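Local coordinates for protein phosphosugar isomerase (Escherichia coli O6:H1, PDB 5UQI) that probably interconverts arabinose-5-phosphate and ribulose-5-phosphate as a sugar isomerase domain of the GutQ/KpsF type, and holds arabinose-5-phosphate in its pocket, at residues S30-L35 and D166-A171; K37-C42 and Y119-T124; P142-A147 and P154-T159. All blocks are in the same frame, centred on the assembly; numbering follows the deposited sequence.

Contact 1 (S30-L35 and D166-A171); sequences SEFANL and DAVALA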
ATOM      1  N   SER A  30      13.250  -5.018   7.247  1.00 24.14           N
ATOM      2  CA  SER A  30      13.503  -4.710   8.697  1.00 27.18           C
ATOM      3  C   SER A  30      12.386  -3.991   9.425  1.00 28.76           C
ATOM      4  O   SER A  30      12.026  -4.376  10.559  1.00 31.52           O
ATOM      5  CB  SER A  30      14.810  -3.932   8.818  1.00 30.59           C
ATOM      6  OG  SER A  30      15.826  -4.823   8.387  1.00 40.48           O
ATOM      7  N   GLU A  31      11.796  -2.990   8.757  1.00 22.14           N
ATOM      8  CA  GLU A  31      10.768  -2.156   9.413  1.00 22.76           C
ATOM      9  C   GLU A  31       9.390  -2.799   9.453  1.00 22.69           C
ATOM     10  O   GLU A  31       8.465  -2.236  10.014  1.00 22.43           O
ATOM     11  CB  GLU A  31      10.717  -0.756   8.733  1.00 24.05           C
ATOM     12  CG  GLU A  31      10.235  -0.691   7.292  1.00 24.82           C
ATOM     13  CD  GLU A  31      11.233  -1.117   6.188  1.00 30.80           C
ATOM     14  OE1 GLU A  31      11.857  -2.195   6.291  1.00 38.38           O
ATOM     15  OE2 GLU A  31      11.391  -0.424   5.154  1.00 27.58           O
ATOM     16  N   PHE A  32       9.264  -3.998   8.909  1.00 22.25           N
ATOM     17  CA  PHE A  32       7.915  -4.655   8.907  1.00 21.36           C
ATOM     18  C   PHE A  32       7.418  -5.088  10.252  1.00 21.46           C
ATOM     19  O   PHE A  32       6.192  -5.110  10.487  1.00 20.95           O
ATOM     20  CB  PHE A  32       7.827  -5.772   7.883  1.00 22.33           C
ATOM     21  CG  PHE A  32       7.616  -5.249   6.486  1.00 22.91           C
ATOM     22  CD1 PHE A  32       8.584  -4.514   5.827  1.00 22.59           C
ATOM     23  CD2 PHE A  32       6.387  -5.401   5.888  1.00 27.84           C
ATOM     24  CE1 PHE A  32       8.399  -4.031   4.534  1.00 24.44           C
ATOM     25  CE2 PHE A  32       6.175  -4.859   4.615  1.00 26.93           C
ATOM     26  CZ  PHE A  32       7.180  -4.215   3.944  1.00 26.09           C
ATOM     27  N   ALA A  33       8.334  -5.420  11.174  1.00 22.22           N
ATOM     28  CA  ALA A  33       7.875  -5.719  12.507  1.00 22.34           C
ATOM     29  C   ALA A  33       7.286  -4.481  13.163  1.00 22.23           C
ATOM     30  O   ALA A  33       6.218  -4.556  13.792  1.00 22.46           O
ATOM     31  CB  ALA A  33       9.032  -6.289  13.328  1.00 23.36           C
ATOM     32  N   ASN A  34       7.967  -3.329  13.031  1.00 23.55           N
ATOM     33  CA  ASN A  34       7.421  -2.084  13.566  1.00 22.79           C
ATOM     34  C   ASN A  34       6.085  -1.750  12.870  1.00 20.27           C
ATOM     35  O   ASN A  34       5.155  -1.306  13.547  1.00 21.56           O
ATOM     36  CB  ASN A  34       8.369  -0.926  13.345  1.00 27.14           C
ATOM     37  CG  ASN A  34       9.464  -0.917  14.361  1.00 34.57           C
ATOM     38  OD1 ASN A  34       9.341  -1.523  15.440  1.00 36.89           O
ATOM     39  ND2 ASN A  34      10.529  -0.255  14.034  1.00 35.52           N
ATOM     40  N   LEU A  35       5.988  -2.062  11.575  1.00 19.74           N
ATOM     41  CA  LEU A  35       4.712  -1.800  10.848  1.00 18.63           C
ATOM     42  C   LEU A  35       3.564  -2.589  11.493  1.00 18.31           C
ATOM     43  O   LEU A  35       2.469  -2.042  11.792  1.00 18.49           O
ATOM     44  CB  LEU A  35       4.904  -2.106   9.359  1.00 17.49           C
ATOM     45  CG  LEU A  35       3.593  -2.041   8.524  1.00 19.46           C
ATOM     46  CD1 LEU A  35       3.051  -0.592   8.526  1.00 19.88           C
ATOM     47  CD2 LEU A  35       3.885  -2.494   7.118  1.00 19.25           C
ATOM     48  N   ASP A 166      -1.055  -7.306   1.022  1.00 14.35           N
ATOM     49  CA  ASP A 166      -1.847  -8.511   1.278  1.00 14.29           C
ATOM     50  C   ASP A 166      -1.193  -9.324   2.426  1.00 15.28           C
ATOM     51  O   ASP A 166      -1.921  -9.798   3.334  1.00 15.78           O
ATOM     52  CB  ASP A 166      -1.903  -9.451   0.099  1.00 15.55           C
ATOM     53  CG  ASP A 166      -2.922  -9.089  -0.977  1.00 19.18           C
ATOM     54  OD1 ASP A 166      -3.715  -8.171  -0.794  1.00 20.79           O
ATOM     55  OD2 ASP A 166      -2.878  -9.854  -2.034  1.00 20.57           O
ATOM     56  N   ALA A 167       0.143  -9.432   2.368  1.00 15.63           N
ATOM     57  CA  ALA A 167       0.845 -10.236   3.392  1.00 15.78           C
ATOM     58  C   ALA A 167       0.727  -9.575   4.761  1.00 16.24           C
ATOM     59  O   ALA A 167       0.528 -10.264   5.753  1.00 16.69           O
ATOM     60  CB  ALA A 167       2.315 -10.395   3.016  1.00 16.23           C
ATOM     61  N   VAL A 168       0.849  -8.232   4.828  1.00 16.09           N
ATOM     62  CA  VAL A 168       0.616  -7.511   6.064  1.00 15.87           C
ATOM     63  C   VAL A 168      -0.782  -7.758   6.604  1.00 15.41           C
ATOM     64  O   VAL A 168      -0.990  -8.062   7.783  1.00 17.42           O
ATOM     65  CB  VAL A 168       0.938  -6.021   5.894  1.00 15.51           C
ATOM     66  CG1 VAL A 168       0.518  -5.273   7.152  1.00 17.50           C
ATOM     67  CG2 VAL A 168       2.437  -5.867   5.550  1.00 16.09           C
ATOM     68  N   ALA A 169      -1.801  -7.627   5.735  1.00 14.11           N
ATOM     69  CA  ALA A 169      -3.164  -7.864   6.137  1.00 12.56           C
ATOM     70  C   ALA A 169      -3.323  -9.289   6.712  1.00 14.97           C
ATOM     71  O   ALA A 169      -3.975  -9.442   7.740  1.00 15.61           O
ATOM     72  CB  ALA A 169      -4.108  -7.704   4.884  1.00 13.75           C
ATOM     73  N   LEU A 170      -2.777 -10.271   5.994  1.00 15.54           N
ATOM     74  CA  LEU A 170      -2.944 -11.676   6.443  1.00 15.20           C
ATOM     75  C   LEU A 170      -2.186 -11.950   7.737  1.00 17.35           C
ATOM     76  O   LEU A 170      -2.713 -12.710   8.573  1.00 18.28           O
ATOM     77  CB  LEU A 170      -2.562 -12.662   5.345  1.00 16.61           C
ATOM     78  CG  LEU A 170      -3.546 -12.616   4.148  1.00 21.06           C
ATOM     79  CD1 LEU A 170      -3.011 -13.440   2.963  1.00 20.77           C
ATOM     80  CD2 LEU A 170      -4.977 -12.986   4.494  1.00 22.29           C
ATOM     81  N   ALA A 171      -1.025 -11.305   7.935  1.00 17.70           N
ATOM     82  CA  ALA A 171      -0.288 -11.500   9.203  1.00 18.20           C
ATOM     83  C   ALA A 171      -1.067 -10.866  10.347  1.00 18.81           C
ATOM     84  O   ALA A 171      -1.255 -11.482  11.368  1.00 20.11           O
ATOM     85  CB  ALA A 171       1.076 -10.869   9.089  1.00 18.45           C
TER
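The apolar packing between Phe32, Leu35 and Val168 converges on a single methyl group. CG2 of Val168 lies 4.0 Å from CE2 of Phe32, near the ring plane, so Val168 meets the ring at its edge and not over a face. The same methyl meets the tip of the other side chain, 4.0 Å from CD2 of Leu35. Both Phe32 and Leu35 run roughly perpendicular to Val168, reaching across from the 30-35 side. Val168 has CG1 anti to its backbone N (chi1 173°), which places CG2 beside that N and turns it toward the gap between the two partners. All the distances are ordinary van der Waals separations.

Hydrogen bonding plays no part across the interface. Within 30-35, Leu35 N donates to Glu31 O at 2.9 Å, while the carboxylate of Glu31 reaches Glu140 N beyond the contact.

This is helix-helix packing within the SIS alpha/beta fold: helix 32-41 meets the middle of helix 156-175 through its first turn, joined by apolar side chains alone. Phe32 and Leu35 also rest on Val139 of the edge strand 137-140, Val168 continues onto Ile36 and Leu39, and Asp166 and Ala169 face helix 52-67.

Contact 2 (K37-C42 and Y119-T124); sequences KVLQSC and YLISFT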
ATOM      1  N   LYS A  37       3.361  -3.849  14.577  1.00 21.16           N
ATOM      2  CA  LYS A  37       3.066  -3.300  15.893  1.00 22.01           C
ATOM      3  C   LYS A  37       2.258  -2.030  15.889  1.00 21.55           C
ATOM      4  O   LYS A  37       1.332  -1.911  16.658  1.00 22.23           O
ATOM      5  CB  LYS A  37       4.376  -3.110  16.659  1.00 22.88           C
ATOM      6  CG  LYS A  37       5.083  -4.438  16.869  1.00 29.20           C
ATOM      7  CD  LYS A  37       6.421  -4.248  17.571  1.00 32.02           C
ATOM      8  CE  LYS A  37       7.191  -5.551  17.585  1.00 37.14           C
ATOM      9  NZ  LYS A  37       8.540  -5.297  18.161  1.00 42.35           N
ATOM     10  N   VAL A  38       2.586  -1.091  14.999  1.00 19.68           N
ATOM     11  CA  VAL A  38       1.824   0.175  14.871  1.00 19.46           C
ATOM     12  C   VAL A  38       0.404  -0.159  14.459  1.00 18.77           C
ATOM     13  O   VAL A  38      -0.541   0.350  15.047  1.00 19.37           O
ATOM     14  CB  VAL A  38       2.405   1.146  13.840  1.00 20.54           C
ATOM     15  CG1 VAL A  38       1.460   2.324  13.585  1.00 22.27           C
ATOM     16  CG2 VAL A  38       3.785   1.671  14.271  1.00 21.71           C
ATOM     17  N   LEU A  39       0.262  -1.020  13.438  1.00 18.90           N
ATOM     18  CA  LEU A  39      -1.101  -1.411  13.021  1.00 18.76           C
ATOM     19  C   LEU A  39      -1.924  -2.121  14.093  1.00 19.35           C
ATOM     20  O   LEU A  39      -3.126  -1.883  14.235  1.00 21.72           O
ATOM     21  CB  LEU A  39      -1.125  -2.146  11.674  1.00 16.15           C
ATOM     22  CG  LEU A  39      -0.532  -1.277  10.545  1.00 17.87           C
ATOM     23  CD1 LEU A  39      -0.328  -2.155   9.292  1.00 18.78           C
ATOM     24  CD2 LEU A  39      -1.431  -0.067  10.145  1.00 18.78           C
ATOM     25  N   GLN A  40      -1.249  -2.939  14.912  1.00 19.68           N
ATOM     26  CA  GLN A  40      -1.949  -3.626  16.000  1.00 22.44           C
ATOM     27  C   GLN A  40      -2.460  -2.673  17.072  1.00 21.97           C
ATOM     28  O   GLN A  40      -3.429  -2.992  17.773  1.00 24.97           O
ATOM     29  CB  GLN A  40      -0.985  -4.630  16.639  1.00 19.73           C
ATOM     30  CG  GLN A  40      -0.831  -5.893  15.798  1.00 23.15           C
ATOM     31  CD  GLN A  40       0.078  -6.920  16.450  1.00 26.18           C
ATOM     32  OE1 GLN A  40       1.112  -6.576  17.002  1.00 27.59           O
ATOM     33  NE2 GLN A  40      -0.282  -8.185  16.322  1.00 31.81           N
ATOM     34  N   SER A  41      -1.781  -1.534  17.198  1.00 22.20           N
ATOM     35  CA  SER A  41      -2.068  -0.517  18.191  1.00 23.25           C
ATOM     36  C   SER A  41      -3.213   0.369  17.758  1.00 24.23           C
ATOM     37  O   SER A  41      -3.795   1.091  18.592  1.00 24.72           O
ATOM     38  CB  SER A  41      -0.812   0.331  18.492  1.00 24.40           C
ATOM     39  OG  SER A  41      -0.576   1.354  17.512  1.00 32.30           O
ATOM     40  N   CYS A  42      -3.587   0.309  16.466  1.00 21.78           N
ATOM     41  CA  CYS A  42      -4.602   1.236  15.945  1.00 22.75           C
ATOM     42  C   CYS A  42      -5.934   1.019  16.633  1.00 21.89           C
ATOM     43  O   CYS A  42      -6.462  -0.094  16.608  1.00 24.11           O
ATOM     44  CB  CYS A  42      -4.678   1.079  14.424  1.00 21.31           C
ATOM     45  SG  CYS A  42      -5.911   2.146  13.651  1.00 22.61           S
ATOM     46  N   TYR A 119      -0.949   9.292  13.231  1.00 16.41           N
ATOM     47  CA  TYR A 119       0.262   8.567  12.906  1.00 15.12           C
ATOM     48  C   TYR A 119       0.254   8.225  11.418  1.00 16.68           C
ATOM     49  O   TYR A 119      -0.784   7.726  10.918  1.00 17.26           O
ATOM     50  CB  TYR A 119       0.273   7.282  13.734  1.00 17.40           C
ATOM     51  CG  TYR A 119       1.620   6.632  13.749  1.00 17.85           C
ATOM     52  CD1 TYR A 119       2.043   5.798  12.754  1.00 17.31           C
ATOM     53  CD2 TYR A 119       2.535   6.914  14.775  1.00 20.01           C
ATOM     54  CE1 TYR A 119       3.301   5.216  12.731  1.00 19.20           C
ATOM     55  CE2 TYR A 119       3.785   6.339  14.746  1.00 18.39           C
ATOM     56  CZ  TYR A 119       4.173   5.480  13.757  1.00 20.68           C
ATOM     57  OH  TYR A 119       5.438   4.882  13.735  1.00 23.15           O
ATOM     58  N   LEU A 120       1.318   8.608  10.729  1.00 15.55           N
ATOM     59  CA  LEU A 120       1.412   8.489   9.257  1.00 14.29           C
ATOM     60  C   LEU A 120       2.430   7.447   8.895  1.00 16.09           C
ATOM     61  O   LEU A 120       3.568   7.490   9.311  1.00 15.87           O
ATOM     62  CB  LEU A 120       1.780   9.829   8.588  1.00 14.51           C
ATOM     63  CG  LEU A 120       0.925  11.033   9.001  1.00 15.96           C
ATOM     64  CD1 LEU A 120       1.523  12.244   8.243  1.00 17.23           C
ATOM     65  CD2 LEU A 120      -0.589  10.806   8.726  1.00 17.43           C
ATOM     66  N   ILE A 121       2.043   6.519   7.993  1.00 13.19           N
ATOM     67  CA  ILE A 121       2.920   5.495   7.470  1.00 14.44           C
ATOM     68  C   ILE A 121       3.005   5.721   5.969  1.00 14.91           C
ATOM     69  O   ILE A 121       1.982   6.007   5.353  1.00 15.53           O
ATOM     70  CB  ILE A 121       2.261   4.097   7.725  1.00 15.09           C
ATOM     71  CG1 ILE A 121       2.221   3.866   9.254  1.00 15.90           C
ATOM     72  CG2 ILE A 121       3.036   2.979   7.025  1.00 15.89           C
ATOM     73  CD1 ILE A 121       1.329   2.674   9.584  1.00 15.78           C
ATOM     74  N   SER A 122       4.178   5.603   5.379  1.00 13.39           N
ATOM     75  CA  SER A 122       4.301   5.683   3.936  1.00 14.28           C
ATOM     76  C   SER A 122       4.771   4.360   3.350  1.00 13.62           C
ATOM     77  O   SER A 122       5.571   3.655   3.952  1.00 13.61           O
ATOM     78  CB  SER A 122       5.237   6.806   3.443  1.00 14.73           C
ATOM     79  OG  SER A 122       6.595   6.550   3.985  1.00 17.94           O
ATOM     80  N   PHE A 123       4.235   3.996   2.169  1.00 13.24           N
ATOM     81  CA  PHE A 123       4.811   2.927   1.384  1.00 14.09           C
ATOM     82  C   PHE A 123       5.356   3.555   0.126  1.00 14.35           C
ATOM     83  O   PHE A 123       4.566   4.040  -0.741  1.00 15.22           O
ATOM     84  CB  PHE A 123       3.668   1.950   0.937  1.00 15.82           C
ATOM     85  CG  PHE A 123       3.093   1.012   2.007  1.00 16.03           C
ATOM     86  CD1 PHE A 123       3.366   1.105   3.370  1.00 16.55           C
ATOM     87  CD2 PHE A 123       2.125   0.041   1.605  1.00 19.29           C
ATOM     88  CE1 PHE A 123       2.820   0.218   4.283  1.00 17.52           C
ATOM     89  CE2 PHE A 123       1.540  -0.814   2.539  1.00 18.50           C
ATOM     90  CZ  PHE A 123       1.899  -0.759   3.866  1.00 20.84           C
ATOM     91  N   THR A 124       6.695   3.584  -0.064  1.00 14.76           N
ATOM     92  CA  THR A 124       7.345   4.221  -1.220  1.00 15.28           C
ATOM     93  C   THR A 124       8.570   3.404  -1.580  1.00 16.11           C
ATOM     94  O   THR A 124       8.963   2.548  -0.776  1.00 17.45           O
ATOM     95  CB  THR A 124       7.786   5.697  -0.965  1.00 17.81           C
ATOM     96  OG1 THR A 124       9.011   5.726  -0.188  1.00 16.34           O
ATOM     97  CG2 THR A 124       6.688   6.521  -0.201  1.00 16.37           C
TER
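In the SIS domain, an alpha/beta fold built round a five-stranded parallel sheet, helix 32-41 packs against one face of the sheet, and here its last turns meet the start of strand 120-124. Val38 carries most of the contact. Its CG1 approaches the Tyr119 ring obliquely, 3.5 Å from CE1 and 3.6 Å from CD1, while its other methyl, CG2, lies 3.7 Å from Tyr119 OH. The two branches are therefore spread along one side of the phenol, from CD1 to the hydroxyl oxygen. The two side chains come toward each other from opposite directions; in Tyr119, CG lies anti to the backbone N (chi1 -165°), which turns the ring toward the helix. CG1 of Ile121 lies at the edge of this ring, in its plane.

Deeper in, CD1 of Ile121 ends between two residues of the helix, 4.0 Å from Val38 CG1 and 3.9 Å from Leu39 CD2. Ile121 reaches that far because its chain is extended at chi2 (168°), which carries the terminal methyl away from the strand. The end of Leu39 slants across Ile121. On the helix side, Ser41 OG donates to Val38 O at 2.7 Å, 18° from the carbonyl plane, so the hydroxyl is bonded back to its own segment.

Strand 120-124 lies between strands 93-97 and 137-140, and backbone hydrogen bonds tie it to both; Ile121 also touches Val93 and Val139. No hydrogen bond links the helix segment to the strand segment. Their cohesion consequently rests on dispersion and, toward the buried Leu39 and Ile121, on exclusion of water, and the fit depends on the shapes of methyl groups and one ring, without the directional demands of polar bonds.

Contact 3 (P142-A147 and P154-T159); sequences PVKSEA and PSCSST. With A5P (arabinose-5-phosphate), chain B.
The flat carboxylate of Glu146 lies over the start of helix 156-175, with donors above its plane and at its rim. Ser155 N comes from above, 58° out of the plane, and reaches OE1 at 3.0 Å. Ser157 N meets the same oxygen at 2.9 Å on the syn side, 19° out of plane, by a nearly straight bond. The other oxygen offers its syn lone pair to Ser157 OG at 2.7 Å. Glu146 bends at chi2 (-68°), folding the carboxylate back within reach of the two amides and the Ser157 hydroxyl, and these three bonds fix its orientation.

A fourth bond runs the opposite way, from the loop to the helix segment: Ala147 N donates to Ser155 OG at 2.9 Å, and that hydroxyl is also bonded to Ala153 O. Alongside, Cys156 CB lies 3.3 Å from Ser145 O, a carbonyl buried without a partner, and Val143 sets CG1 4.0 Å from the same CB.

Pro154 borders the arabinose-5-phosphate pocket, its CG 3.2 Å from O1 of the sugar. The loop following strand 137-140 thus folds onto the start of helix 156-175; helix 3-25 packs on Lys144, Ser155 and Cys156, while helix 52-67 meets Pro154 and Ser158.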
ATOM      1  N   PRO A 142      11.303  -1.559  -2.256  1.00 32.41           N
ATOM      2  CA  PRO A 142      12.170  -1.249  -3.384  1.00 37.76           C
ATOM      3  C   PRO A 142      11.631  -1.885  -4.687  1.00 31.92           C
ATOM      4  O   PRO A 142      11.205  -3.057  -4.699  1.00 35.21           O
ATOM      5  CB  PRO A 142      13.519  -1.860  -2.956  1.00 37.50           C
ATOM      6  CG  PRO A 142      13.136  -3.022  -2.100  1.00 37.47           C
ATOM      7  CD  PRO A 142      11.827  -2.675  -1.436  1.00 32.98           C
ATOM      8  N   VAL A 143      11.592  -1.079  -5.737  1.00 33.69           N
ATOM      9  CA  VAL A 143      11.203  -1.535  -7.059  1.00 34.91           C
ATOM     10  C   VAL A 143      12.205  -0.934  -8.039  1.00 38.31           C
ATOM     11  O   VAL A 143      12.236   0.280  -8.231  1.00 42.53           O
ATOM     12  CB  VAL A 143       9.756  -1.105  -7.429  1.00 39.86           C
ATOM     13  CG1 VAL A 143       9.388  -1.622  -8.830  1.00 39.63           C
ATOM     14  CG2 VAL A 143       8.735  -1.562  -6.362  1.00 37.35           C
ATOM     15  N   LYS A 144      13.006  -1.810  -8.628  1.00 36.33           N
ATOM     16  CA  LYS A 144      14.101  -1.489  -9.564  1.00 46.19           C
ATOM     17  C   LYS A 144      13.662  -0.791 -10.854  1.00 45.72           C
ATOM     18  O   LYS A 144      14.255   0.222 -11.275  1.00 44.37           O
ATOM     19  CB  LYS A 144      14.874  -2.794  -9.917  1.00 50.10           C
ATOM     20  CG  LYS A 144      14.097  -4.137  -9.759  1.00 62.19           C
ATOM     21  CD  LYS A 144      13.160  -4.543 -10.933  1.00 63.27           C
ATOM     22  CE  LYS A 144      12.752  -6.028 -10.910  1.00 60.69           C
ATOM     23  NZ  LYS A 144      11.913  -6.518 -12.062  1.00 56.10           N
ATOM     24  N   SER A 145      12.642  -1.367 -11.489  1.00 39.89           N
ATOM     25  CA  SER A 145      12.180  -0.991 -12.819  1.00 38.49           C
ATOM     26  C   SER A 145      10.706  -1.383 -12.929  1.00 39.17           C
ATOM     27  O   SER A 145      10.197  -2.160 -12.111  1.00 43.12           O
ATOM     28  CB  SER A 145      12.953  -1.786 -13.876  1.00 42.80           C
ATOM     29  OG  SER A 145      12.760  -1.216 -15.167  1.00 54.26           O
ATOM     30  N   GLU A 146      10.042  -0.872 -13.952  1.00 35.94           N
ATOM     31  CA  GLU A 146       8.721  -1.413 -14.337  1.00 34.98           C
ATOM     32  C   GLU A 146       8.885  -2.505 -15.381  1.00 37.60           C
ATOM     33  O   GLU A 146      10.007  -2.765 -15.812  1.00 34.54           O
ATOM     34  CB  GLU A 146       7.778  -0.310 -14.812  1.00 35.49           C
ATOM     35  CG  GLU A 146       7.488   0.747 -13.741  1.00 28.86           C
ATOM     36  CD  GLU A 146       6.671   0.283 -12.528  1.00 29.64           C
ATOM     37  OE1 GLU A 146       6.314  -0.939 -12.385  1.00 28.20           O
ATOM     38  OE2 GLU A 146       6.401   1.183 -11.698  1.00 28.07           O
ATOM     39  N   ALA A 147       7.786  -3.169 -15.756  1.00 32.18           N
ATOM     40  CA  ALA A 147       7.877  -4.340 -16.638  1.00 30.00           C
ATOM     41  C   ALA A 147       7.968  -3.951 -18.104  1.00 32.53           C
ATOM     42  O   ALA A 147       8.391  -4.772 -18.917  1.00 37.28           O
ATOM     43  CB  ALA A 147       6.685  -5.285 -16.390  1.00 31.51           C
ATOM     44  N   PRO A 154       3.146   1.518 -14.190  1.00 26.75           N
ATOM     45  CA  PRO A 154       3.081   0.732 -12.940  1.00 27.31           C
ATOM     46  C   PRO A 154       2.601  -0.689 -13.184  1.00 27.29           C
ATOM     47  O   PRO A 154       1.465  -0.939 -13.703  1.00 29.22           O
ATOM     48  CB  PRO A 154       2.055   1.511 -12.081  1.00 25.49           C
ATOM     49  CG  PRO A 154       2.279   2.920 -12.511  1.00 28.51           C
ATOM     50  CD  PRO A 154       2.565   2.869 -13.996  1.00 27.17           C
ATOM     51  N   SER A 155       3.482  -1.627 -12.860  1.00 26.48           N
ATOM     52  CA  SER A 155       3.256  -3.032 -13.230  1.00 24.52           C
ATOM     53  C   SER A 155       4.044  -3.746 -12.166  1.00 25.55           C
ATOM     54  O   SER A 155       3.453  -4.217 -11.180  1.00 25.86           O
ATOM     55  CB  SER A 155       3.792  -3.305 -14.658  1.00 27.80           C
ATOM     56  OG  SER A 155       5.060  -2.636 -14.776  1.00 28.08           O
ATOM     57  N   CYS A 156       5.381  -3.728 -12.269  1.00 25.32           N
ATOM     58  CA  CYS A 156       6.168  -4.283 -11.172  1.00 25.20           C
ATOM     59  C   CYS A 156       5.795  -3.546  -9.850  1.00 25.79           C
ATOM     60  O   CYS A 156       5.623  -4.220  -8.838  1.00 25.77           O
ATOM     61  CB  CYS A 156       7.643  -4.129 -11.414  1.00 26.05           C
ATOM     62  SG  CYS A 156       8.160  -5.116 -12.835  1.00 32.21           S
ATOM     63  N   SER A 157       5.712  -2.211  -9.847  1.00 24.67           N
ATOM     64  CA  SER A 157       5.548  -1.523  -8.549  1.00 22.40           C
ATOM     65  C   SER A 157       4.143  -1.753  -7.941  1.00 20.90           C
ATOM     66  O   SER A 157       4.056  -2.029  -6.729  1.00 19.65           O
ATOM     67  CB  SER A 157       5.791  -0.043  -8.652  1.00 26.67           C
ATOM     68  OG  SER A 157       4.885   0.463  -9.618  1.00 24.23           O
ATOM     69  N   SER A 158       3.077  -1.631  -8.732  1.00 21.12           N
ATOM     70  CA  SER A 158       1.721  -1.817  -8.207  1.00 19.29           C
ATOM     71  C   SER A 158       1.540  -3.254  -7.744  1.00 19.27           C
ATOM     72  O   SER A 158       0.890  -3.496  -6.709  1.00 18.71           O
ATOM     73  CB  SER A 158       0.688  -1.385  -9.301  1.00 22.10           C
ATOM     74  OG  SER A 158       1.099  -1.951 -10.580  1.00 27.17           O
ATOM     75  N   THR A 159       2.106  -4.209  -8.467  1.00 17.58           N
ATOM     76  CA  THR A 159       1.978  -5.591  -8.049  1.00 16.19           C
ATOM     77  C   THR A 159       2.780  -5.844  -6.789  1.00 17.46           C
ATOM     78  O   THR A 159       2.272  -6.516  -5.933  1.00 16.70           O
ATOM     79  CB  THR A 159       2.424  -6.584  -9.160  1.00 20.06           C
ATOM     80  OG1 THR A 159       1.443  -6.461 -10.218  1.00 23.02           O
ATOM     81  CG2 THR A 159       2.505  -8.062  -8.668  1.00 21.63           C
TER
HETATM   82  C1  A5P B 201       0.718   6.687 -13.169  1.00 33.95           C
HETATM   83  O1  A5P B 201       1.310   5.754 -13.519  1.00 50.38           O
HETATM   84  C2  A5P B 201      -0.160   6.509 -12.016  1.00 40.17           C
HETATM   85  O2  A5P B 201      -1.140   5.533 -12.178  1.00 39.16           O
HETATM   86  C3  A5P B 201       0.798   6.296 -10.926  1.00 36.35           C
HETATM   87  O3  A5P B 201       0.445   5.232 -10.034  1.00 37.71           O
HETATM   88  C4  A5P B 201       0.589   7.690 -10.394  1.00 32.00           C
HETATM   89  O4  A5P B 201       1.265   8.629 -11.212  1.00 31.97           O
HETATM   90  C5  A5P B 201       1.031   7.840  -8.971  1.00 33.87           C
HETATM   91  O5  A5P B 201       2.395   7.651  -8.914  1.00 27.00           O
HETATM   92  P   A5P B 201       2.959   7.302  -7.461  1.00 27.07           P
HETATM   93  O1P A5P B 201       2.686   5.823  -7.138  1.00 20.62           O
HETATM   94  O2P A5P B 201       4.539   7.590  -7.658  1.00 24.90           O
HETATM   95  O3P A5P B 201       2.250   8.122  -6.506  1.00 26.98           O

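How the contacts relate
Contacts 1 and 2 adjoin in the apolar interior on one side of the sheet, the first helix to helix, the second helix to strand, their centres about 10 Å apart. Both use helix 32-41, and they touch directly: Leu35 CD1 lies 3.8 Å from Ile121 CD1, and Leu35 CD2 lies 4.1 Å from Phe123 CE1. Contact 2 is the less enclosed, since Val38 and Tyr119 remain partly exposed. Contact 3 shares helix 156-175 with contact 1 but lies at the start of that helix, about 19 Å away between centres. There methyl packing yields to a carboxylate held by amides and a hydroxyl, in a partly buried loop beside the sugar phosphate pocket.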